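Long-range contacts in AvrRpt2 (Erwinia amylovora, PDB 6HQZ), which probably cleaves proteins as a papain-like cysteine protease of family C70, serving as a type III effector of the fire blight pathogen: residues R26-S31 / P92-W97; N66-S71 / M149-N154; H105-T110 / I119-P124. One frame throughout, in Å; residues are numbered along the deposited sequence.

Interaction 1. Residues R26-S31 / P92-W97; sequences RMLGHS and PIMFGW
The carbonyl oxygen of Pro92 has the branched end of Leu28 packed against it from one side: CG and CD1 of Leu28 each lie 3.6 Å from Pro92 O, and CD2 follows at 3.9 Å. These are van der Waals contacts. The two methyls of Leu28 divide the remaining work. CD1 meets CB of the Pro92 ring at 3.8 Å, the two side chains sliding past each other in opposite directions, while CD2 stands 4.0 Å from CG of Met94, whose chain crosses that of Leu28 at about a right angle. A chi1 of 57° sets Met94 CG between the backbone N and the carbonyl carbon, within reach of the leucine methyl. A forked leucine suits the place because its two methyls, both beside the Pro92 carbonyl, reach different partners.

Leu28 stands just where helix 19-27 ends. Gly29 follows with a phi of 98° and closes a Schellman motif, a conformation for which glycine is well suited because a side chain would press against the carbonyl of Leu28. The contact thus sets the C-terminal end of the helix against the start of strand 93-98, consistent with the helix-on-sheet packing of papain-like proteases; Met27 also touches Val108, and Met94 touches Cys24 of the helix. With no hydrogen bond across it, only leucine carbons against a carbonyl oxygen and apolar carbons, the junction depends on shape and burial.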
# COMPACT_ATOMS: atom_id res chain seq x y z
N ARG A 26 4.60 14.11 -16.40
CA ARG A 26 3.70 15.18 -15.91
C ARG A 26 2.59 14.64 -14.99
O ARG A 26 2.32 15.24 -13.92
CB ARG A 26 3.10 16.06 -17.04
CG ARG A 26 2.79 17.49 -16.61
CD ARG A 26 2.62 18.53 -17.75
NE ARG A 26 3.16 18.02 -19.02
CZ ARG A 26 2.66 18.25 -20.23
NH1 ARG A 26 1.63 19.06 -20.42
NH2 ARG A 26 3.24 17.66 -21.28
N MET A 27 2.03 13.47 -15.32
CA MET A 27 1.07 12.82 -14.45
C MET A 27 1.68 12.43 -13.11
O MET A 27 0.95 12.40 -12.12
CB MET A 27 0.37 11.64 -15.10
CG MET A 27 -0.49 12.04 -16.26
SD MET A 27 -1.48 10.67 -16.88
CE MET A 27 -0.47 10.05 -18.20
N LEU A 28 2.98 12.17 -13.08
CA LEU A 28 3.70 11.82 -11.83
C LEU A 28 4.08 13.06 -10.97
O LEU A 28 4.72 12.90 -9.91
CB LEU A 28 4.95 11.00 -12.12
CG LEU A 28 4.82 9.48 -11.92
CD1 LEU A 28 3.68 8.78 -12.66
CD2 LEU A 28 6.15 8.82 -12.23
N GLY A 29 3.79 14.26 -11.47
CA GLY A 29 4.10 15.56 -10.82
C GLY A 29 5.37 16.27 -11.30
O GLY A 29 5.68 17.33 -10.81
N HIS A 30 6.10 15.70 -12.27
CA HIS A 30 7.39 16.26 -12.75
C HIS A 30 7.21 17.08 -14.03
O HIS A 30 6.35 16.80 -14.87
CB HIS A 30 8.38 15.11 -13.04
CG HIS A 30 8.79 14.34 -11.82
ND1 HIS A 30 10.09 14.32 -11.34
CD2 HIS A 30 8.06 13.60 -10.96
CE1 HIS A 30 10.13 13.60 -10.24
NE2 HIS A 30 8.92 13.16 -9.97
N SER A 31 8.04 18.11 -14.17
CA SER A 31 8.22 18.84 -15.41
C SER A 31 9.62 18.58 -15.85
O SER A 31 10.57 19.08 -15.27
CB SER A 31 8.01 20.33 -15.22
OG SER A 31 6.64 20.56 -15.10
N PRO A 92 1.79 7.11 -8.01
CA PRO A 92 1.64 6.55 -9.37
C PRO A 92 2.95 6.08 -10.03
O PRO A 92 4.08 6.62 -9.78
CB PRO A 92 1.03 7.70 -10.16
CG PRO A 92 1.26 8.93 -9.37
CD PRO A 92 1.47 8.54 -7.92
N ILE A 93 2.81 5.08 -10.85
CA ILE A 93 3.98 4.39 -11.40
C ILE A 93 3.83 4.34 -12.95
O ILE A 93 2.83 3.85 -13.48
CB ILE A 93 4.06 2.95 -10.90
CG1 ILE A 93 4.29 2.90 -9.42
CG2 ILE A 93 5.18 2.18 -11.61
CD1 ILE A 93 3.94 1.57 -8.79
N MET A 94 4.82 4.89 -13.62
CA MET A 94 4.79 4.84 -15.09
C MET A 94 5.51 3.59 -15.59
O MET A 94 6.66 3.32 -15.19
CB MET A 94 5.36 6.07 -15.75
CG MET A 94 6.73 6.50 -15.44
SD MET A 94 7.07 8.11 -16.26
CE MET A 94 8.76 7.81 -16.70
N PHE A 95 4.80 2.89 -16.47
CA PHE A 95 5.24 1.59 -16.98
C PHE A 95 5.25 1.55 -18.50
O PHE A 95 4.39 2.10 -19.22
CB PHE A 95 4.40 0.42 -16.42
CG PHE A 95 2.99 0.37 -16.87
CD1 PHE A 95 2.04 1.13 -16.22
CD2 PHE A 95 2.57 -0.47 -17.87
CE1 PHE A 95 0.71 1.06 -16.56
CE2 PHE A 95 1.23 -0.57 -18.20
CZ PHE A 95 0.30 0.21 -17.57
N GLY A 96 6.27 0.83 -18.96
CA GLY A 96 6.48 0.52 -20.37
C GLY A 96 5.88 -0.81 -20.68
O GLY A 96 6.11 -1.75 -19.93
N TRP A 97 5.15 -0.91 -21.79
CA TRP A 97 4.51 -2.18 -22.17
C TRP A 97 4.31 -2.31 -23.63
O TRP A 97 4.30 -1.33 -24.36
CB TRP A 97 3.18 -2.36 -21.45
CG TRP A 97 2.12 -1.37 -21.79
CD1 TRP A 97 2.05 -0.05 -21.41
CD2 TRP A 97 0.91 -1.64 -22.53
NE1 TRP A 97 0.88 0.50 -21.87
CE2 TRP A 97 0.14 -0.46 -22.50
CE3 TRP A 97 0.37 -2.77 -23.12
CZ2 TRP A 97 -1.07 -0.37 -23.11
CZ3 TRP A 97 -0.90 -2.70 -23.70
CH2 TRP A 97 -1.59 -1.49 -23.71

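Interaction 2. Residues N66-S71 / M149-N154; sequences NLAEVS and MLYSEN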
# COMPACT_ATOMS: atom_id res chain seq x y z
N ASN A 66 14.83 12.91 -10.02
CA ASN A 66 14.27 12.27 -8.84
C ASN A 66 13.16 11.27 -9.16
O ASN A 66 12.03 11.32 -8.64
CB ASN A 66 13.81 13.32 -7.85
CG ASN A 66 14.89 14.33 -7.57
OD1 ASN A 66 14.77 15.50 -7.91
ND2 ASN A 66 16.00 13.87 -6.97
N LEU A 67 13.51 10.37 -10.06
CA LEU A 67 12.67 9.22 -10.36
C LEU A 67 13.46 7.98 -9.91
O LEU A 67 14.68 8.01 -9.80
CB LEU A 67 12.37 9.16 -11.84
CG LEU A 67 11.57 10.27 -12.54
CD1 LEU A 67 11.63 9.98 -14.04
CD2 LEU A 67 10.10 10.26 -12.16
N ALA A 68 12.73 6.94 -9.57
CA ALA A 68 13.28 5.66 -9.21
C ALA A 68 12.45 4.52 -9.78
O ALA A 68 11.28 4.68 -10.15
CB ALA A 68 13.34 5.51 -7.70
N GLU A 69 13.09 3.36 -9.81
CA GLU A 69 12.49 2.17 -10.42
C GLU A 69 12.13 1.13 -9.41
O GLU A 69 12.76 0.99 -8.37
CB GLU A 69 13.40 1.56 -11.47
CG GLU A 69 14.72 0.96 -10.96
CD GLU A 69 15.78 0.81 -12.05
OE1 GLU A 69 15.64 1.32 -13.20
OE2 GLU A 69 16.76 0.12 -11.77
N VAL A 70 11.11 0.39 -9.74
CA VAL A 70 10.64 -0.72 -8.93
C VAL A 70 11.48 -1.96 -9.25
O VAL A 70 11.64 -2.30 -10.42
CB VAL A 70 9.20 -1.04 -9.33
CG1 VAL A 70 8.73 -2.29 -8.57
CG2 VAL A 70 8.27 0.14 -9.08
N SER A 71 11.98 -2.66 -8.22
CA SER A 71 12.69 -3.91 -8.39
C SER A 71 11.75 -4.95 -8.88
O SER A 71 10.78 -5.30 -8.19
CB SER A 71 13.28 -4.42 -7.08
OG SER A 71 14.28 -3.54 -6.70
N MET A 149 9.26 0.17 -14.66
CA MET A 149 8.24 0.79 -13.81
C MET A 149 8.95 1.86 -13.01
O MET A 149 9.83 1.51 -12.19
CB MET A 149 7.68 -0.28 -12.87
CG MET A 149 6.68 -1.26 -13.58
SD MET A 149 6.30 -2.60 -12.48
CE MET A 149 5.27 -1.81 -11.32
N LEU A 150 8.63 3.13 -13.28
CA LEU A 150 9.25 4.25 -12.66
C LEU A 150 8.27 5.00 -11.77
O LEU A 150 7.07 5.10 -12.06
CB LEU A 150 9.84 5.22 -13.68
CG LEU A 150 11.03 4.74 -14.49
CD1 LEU A 150 11.46 5.83 -15.47
CD2 LEU A 150 12.24 4.37 -13.64
N TYR A 151 8.82 5.56 -10.70
CA TYR A 151 8.00 6.36 -9.77
C TYR A 151 8.74 7.59 -9.30
O TYR A 151 9.99 7.67 -9.48
CB TYR A 151 7.53 5.49 -8.60
CG TYR A 151 8.62 4.96 -7.67
CD1 TYR A 151 9.05 5.71 -6.55
CD2 TYR A 151 9.19 3.69 -7.88
CE1 TYR A 151 10.05 5.22 -5.71
CE2 TYR A 151 10.16 3.20 -7.04
CZ TYR A 151 10.59 3.97 -5.98
OH TYR A 151 11.53 3.42 -5.21
N SER A 152 7.98 8.50 -8.66
CA SER A 152 8.50 9.76 -8.16
C SER A 152 9.14 9.59 -6.80
O SER A 152 8.55 9.04 -5.90
CB SER A 152 7.41 10.84 -7.98
OG SER A 152 8.05 12.09 -7.67
N GLU A 153 10.36 10.09 -6.66
CA GLU A 153 11.01 10.24 -5.34
C GLU A 153 10.70 11.58 -4.65
O GLU A 153 11.10 11.78 -3.50
CB GLU A 153 12.52 10.04 -5.44
CG GLU A 153 12.89 8.59 -5.70
CD GLU A 153 14.38 8.33 -5.55
OE1 GLU A 153 15.20 9.20 -5.98
OE2 GLU A 153 14.73 7.26 -5.01
N ASN A 154 10.00 12.50 -5.32
CA ASN A 154 9.61 13.77 -4.65
C ASN A 154 8.46 13.55 -3.68
O ASN A 154 8.10 14.49 -2.98
CB ASN A 154 9.26 14.88 -5.66
CG ASN A 154 10.47 15.36 -6.46
OD1 ASN A 154 11.61 15.23 -6.02
ND2 ASN A 154 10.21 15.90 -7.66
OXT ASN A 154 7.84 12.49 -3.53
O HOH W 1 11.02 -1.37 -12.96
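Ala68 and Tyr151 satisfy each other's backbone in both directions: Ala68 N donates to Tyr151 O at 2.8 Å, and Tyr151 N returns a bond to Ala68 O at 2.7 Å. Both donors approach nearly along the C=O axis. The ladder continues at one end with Val70 N to Met149 O, 3.0 Å, and at the other with Glu153 N to Asn66 O, where the donor rises 36° out of the carbonyl plane as the strand pairing gives way to the C-terminal turn. Beyond Val70 a water takes over, donating to Val70 O and accepting from Met149 N, so that it bridges the two backbones where direct pairing stops.

The bonds set strand 67-69 antiparallel to strand 149-152, at the border of the antiparallel sheet that the papain-like fold builds, with 67-69 outermost within this chain. Its residues enter straight from helix 49-65, which Asn66 ends in a Schellman motif; asparagine tolerates the positive phi this requires.

On one face of the sheet Ala68 CB rests over the Tyr151 ring, 3.6 Å above its plane and offset toward the rim, a CH-pi contact that a small methyl allows. The Tyr151 ring also stacks with His90. Glu153 packs beside the same methyl, its OE2 3.5 Å from Ala68 CB. On the other face Glu69 CB touches CD2 of Leu150 at 3.7 Å, while the carboxylate of Glu69 runs on to a salt bridge with Arg55. Ser152 OG, anti to its backbone N at a chi1 of -172°, accepts from Asn154 N in an ST turn and is also hydrogen-bonded to His30 NE2.

Interaction 3. Residues H105-T110 / I119-P124; sequences HMSVLT and IIFHDP
Strands 105-110 and 119-123 run antiparallel as the two arms of a beta hairpin in the sheet of the papain-like fold, their axes 4.5 Å apart at closest and at 141° to each other, which reflects a strong twist. Val108 and His122 form a hydrogen-bonded pair: Val108 N donates to His122 O at 2.9 Å with a nearly straight bond, and His122 N answers to Val108 O, both donors lying in the carbonyl plane. Thr110 N adds a third backbone bond, to Ile120 O at 2.8 Å. Between them Leu109 and Phe121 make a non-hydrogen-bonded pair.

The side chains of Val108 and His122 lie on one face of the sheet, where both also touch Met27 of helix 19-27. The CG2 methyl of Thr110 sits over the centre of the His122 imidazole, 4.2 Å above its plane, a CH-pi contact well served by a beta-branched residue. The imidazole is itself held by two further partners: NE2 is bonded to Val8 O and ND1 to Asp129 N, which fixes its rotation and suits a proton on NE2.

On the other face Leu109 CG is anti to the backbone N (chi1 -175°), and the CD1 beyond it reaches CB of Ile119 at 3.6 Å, the two chains crossing at about a right angle. Phe121, whose side chain touches Leu130 and Met132 of strand 130-133, has CD2 3.7 Å from CB of Ser107; the hydroxyl of Ser107 bonds to Trp97 NE1. Where the pairing ends, Pro124, which has no N-H to offer, places its ring carbon CD 3.3 Å from Met106 O.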
# COMPACT_ATOMS: atom_id res chain seq x y z
N HIS A 105 4.63 1.36 -25.54
CA HIS A 105 3.90 2.51 -24.98
C HIS A 105 4.22 2.73 -23.51
O HIS A 105 4.64 1.80 -22.82
CB HIS A 105 2.36 2.27 -25.16
CG HIS A 105 1.97 2.18 -26.58
ND1 HIS A 105 1.54 3.28 -27.28
CD2 HIS A 105 2.08 1.17 -27.47
CE1 HIS A 105 1.30 2.92 -28.53
NE2 HIS A 105 1.64 1.66 -28.68
N MET A 106 3.92 3.93 -23.02
CA MET A 106 4.03 4.23 -21.63
C MET A 106 2.70 4.65 -21.10
O MET A 106 1.99 5.39 -21.79
CB MET A 106 5.02 5.35 -21.44
CG MET A 106 6.46 5.01 -21.63
SD MET A 106 7.42 6.51 -21.45
CE MET A 106 7.15 6.80 -19.71
N SER A 107 2.37 4.19 -19.88
CA SER A 107 1.11 4.51 -19.23
C SER A 107 1.36 4.67 -17.78
O SER A 107 2.45 4.36 -17.28
CB SER A 107 0.10 3.40 -19.47
OG SER A 107 -0.26 3.32 -20.85
N VAL A 108 0.36 5.17 -17.06
CA VAL A 108 0.50 5.40 -15.64
C VAL A 108 -0.43 4.58 -14.84
O VAL A 108 -1.65 4.73 -14.97
CB VAL A 108 0.26 6.90 -15.28
CG1 VAL A 108 0.38 7.04 -13.74
CG2 VAL A 108 1.28 7.79 -15.98
N LEU A 109 0.15 3.68 -14.02
CA LEU A 109 -0.57 2.82 -13.10
C LEU A 109 -1.07 3.66 -11.94
O LEU A 109 -0.26 4.36 -11.30
CB LEU A 109 0.33 1.74 -12.52
CG LEU A 109 -0.38 0.72 -11.63
CD1 LEU A 109 -1.49 -0.08 -12.34
CD2 LEU A 109 0.73 -0.15 -11.08
N THR A 110 -2.36 3.56 -11.68
CA THR A 110 -2.99 4.35 -10.56
C THR A 110 -3.71 3.55 -9.46
O THR A 110 -3.97 4.09 -8.36
CB THR A 110 -3.99 5.38 -11.09
OG1 THR A 110 -5.16 4.69 -11.61
CG2 THR A 110 -3.30 6.29 -12.12
N ILE A 119 -5.72 -3.88 -13.58
CA ILE A 119 -5.02 -2.68 -13.19
C ILE A 119 -5.76 -1.51 -13.76
O ILE A 119 -6.44 -1.63 -14.76
CB ILE A 119 -3.58 -2.64 -13.69
CG1 ILE A 119 -3.50 -2.68 -15.23
CG2 ILE A 119 -2.86 -3.86 -13.12
CD1 ILE A 119 -2.21 -2.06 -15.71
N ILE A 120 -5.60 -0.37 -13.08
CA ILE A 120 -6.24 0.84 -13.47
C ILE A 120 -5.14 1.81 -13.87
O ILE A 120 -4.21 2.03 -13.13
CB ILE A 120 -7.04 1.48 -12.30
CG1 ILE A 120 -7.98 0.42 -11.68
CG2 ILE A 120 -7.80 2.64 -12.81
CD1 ILE A 120 -8.67 0.86 -10.42
N PHE A 121 -5.28 2.44 -15.05
CA PHE A 121 -4.19 3.23 -15.57
C PHE A 121 -4.69 4.33 -16.47
O PHE A 121 -5.75 4.22 -17.12
CB PHE A 121 -3.17 2.35 -16.32
CG PHE A 121 -3.69 1.73 -17.57
CD1 PHE A 121 -4.52 0.59 -17.54
CD2 PHE A 121 -3.36 2.27 -18.81
CE1 PHE A 121 -4.97 0.01 -18.73
CE2 PHE A 121 -3.80 1.68 -20.02
CZ PHE A 121 -4.64 0.59 -19.99
N HIS A 122 -3.91 5.41 -16.48
CA HIS A 122 -4.08 6.53 -17.38
C HIS A 122 -3.23 6.22 -18.62
O HIS A 122 -2.03 6.05 -18.51
CB HIS A 122 -3.50 7.83 -16.81
CG HIS A 122 -4.36 8.46 -15.75
ND1 HIS A 122 -5.67 8.10 -15.55
CD2 HIS A 122 -4.09 9.44 -14.87
CE1 HIS A 122 -6.17 8.82 -14.55
NE2 HIS A 122 -5.24 9.67 -14.15
N ASP A 123 -3.86 6.26 -19.79
CA ASP A 123 -3.19 6.01 -21.08
C ASP A 123 -3.16 7.34 -21.84
O ASP A 123 -4.20 7.88 -22.23
CB ASP A 123 -3.96 4.97 -21.85
CG ASP A 123 -3.23 4.52 -23.13
OD1 ASP A 123 -2.79 5.36 -23.92
OD2 ASP A 123 -3.21 3.34 -23.40
N PRO A 124 -1.97 7.91 -22.04
CA PRO A 124 -1.87 9.17 -22.67
C PRO A 124 -2.49 9.24 -24.08
O PRO A 124 -2.69 10.36 -24.63
CB PRO A 124 -0.35 9.41 -22.76
CG PRO A 124 0.29 8.45 -21.86
CD PRO A 124 -0.70 7.37 -21.58

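Overall arrangement
All three interactions reach one antiparallel sheet, interaction 1 by strand 93-98 while its other segment ends helix 19-27. Interactions 1 and 2, centres about 9 Å apart, use the neighbouring strands 93-98 and 149-152, joined by a probable hydrogen bond from Met94 N to Leu150 O. Interactions 1 and 3, centres about 8 Å apart, are joined where strand 93-98 pairs with strand 104-113. Interactions 2 and 3, about 15 Å between centres, do not touch. Along the chain the segments of interactions 1 and 2 alternate, whereas interaction 3, a local hairpin, follows interaction 1 and lies between the segments of interaction 2. Strand 149-152, inserted between 67-69 and 93-98, ties together the papain-like protease domain of the longer effector.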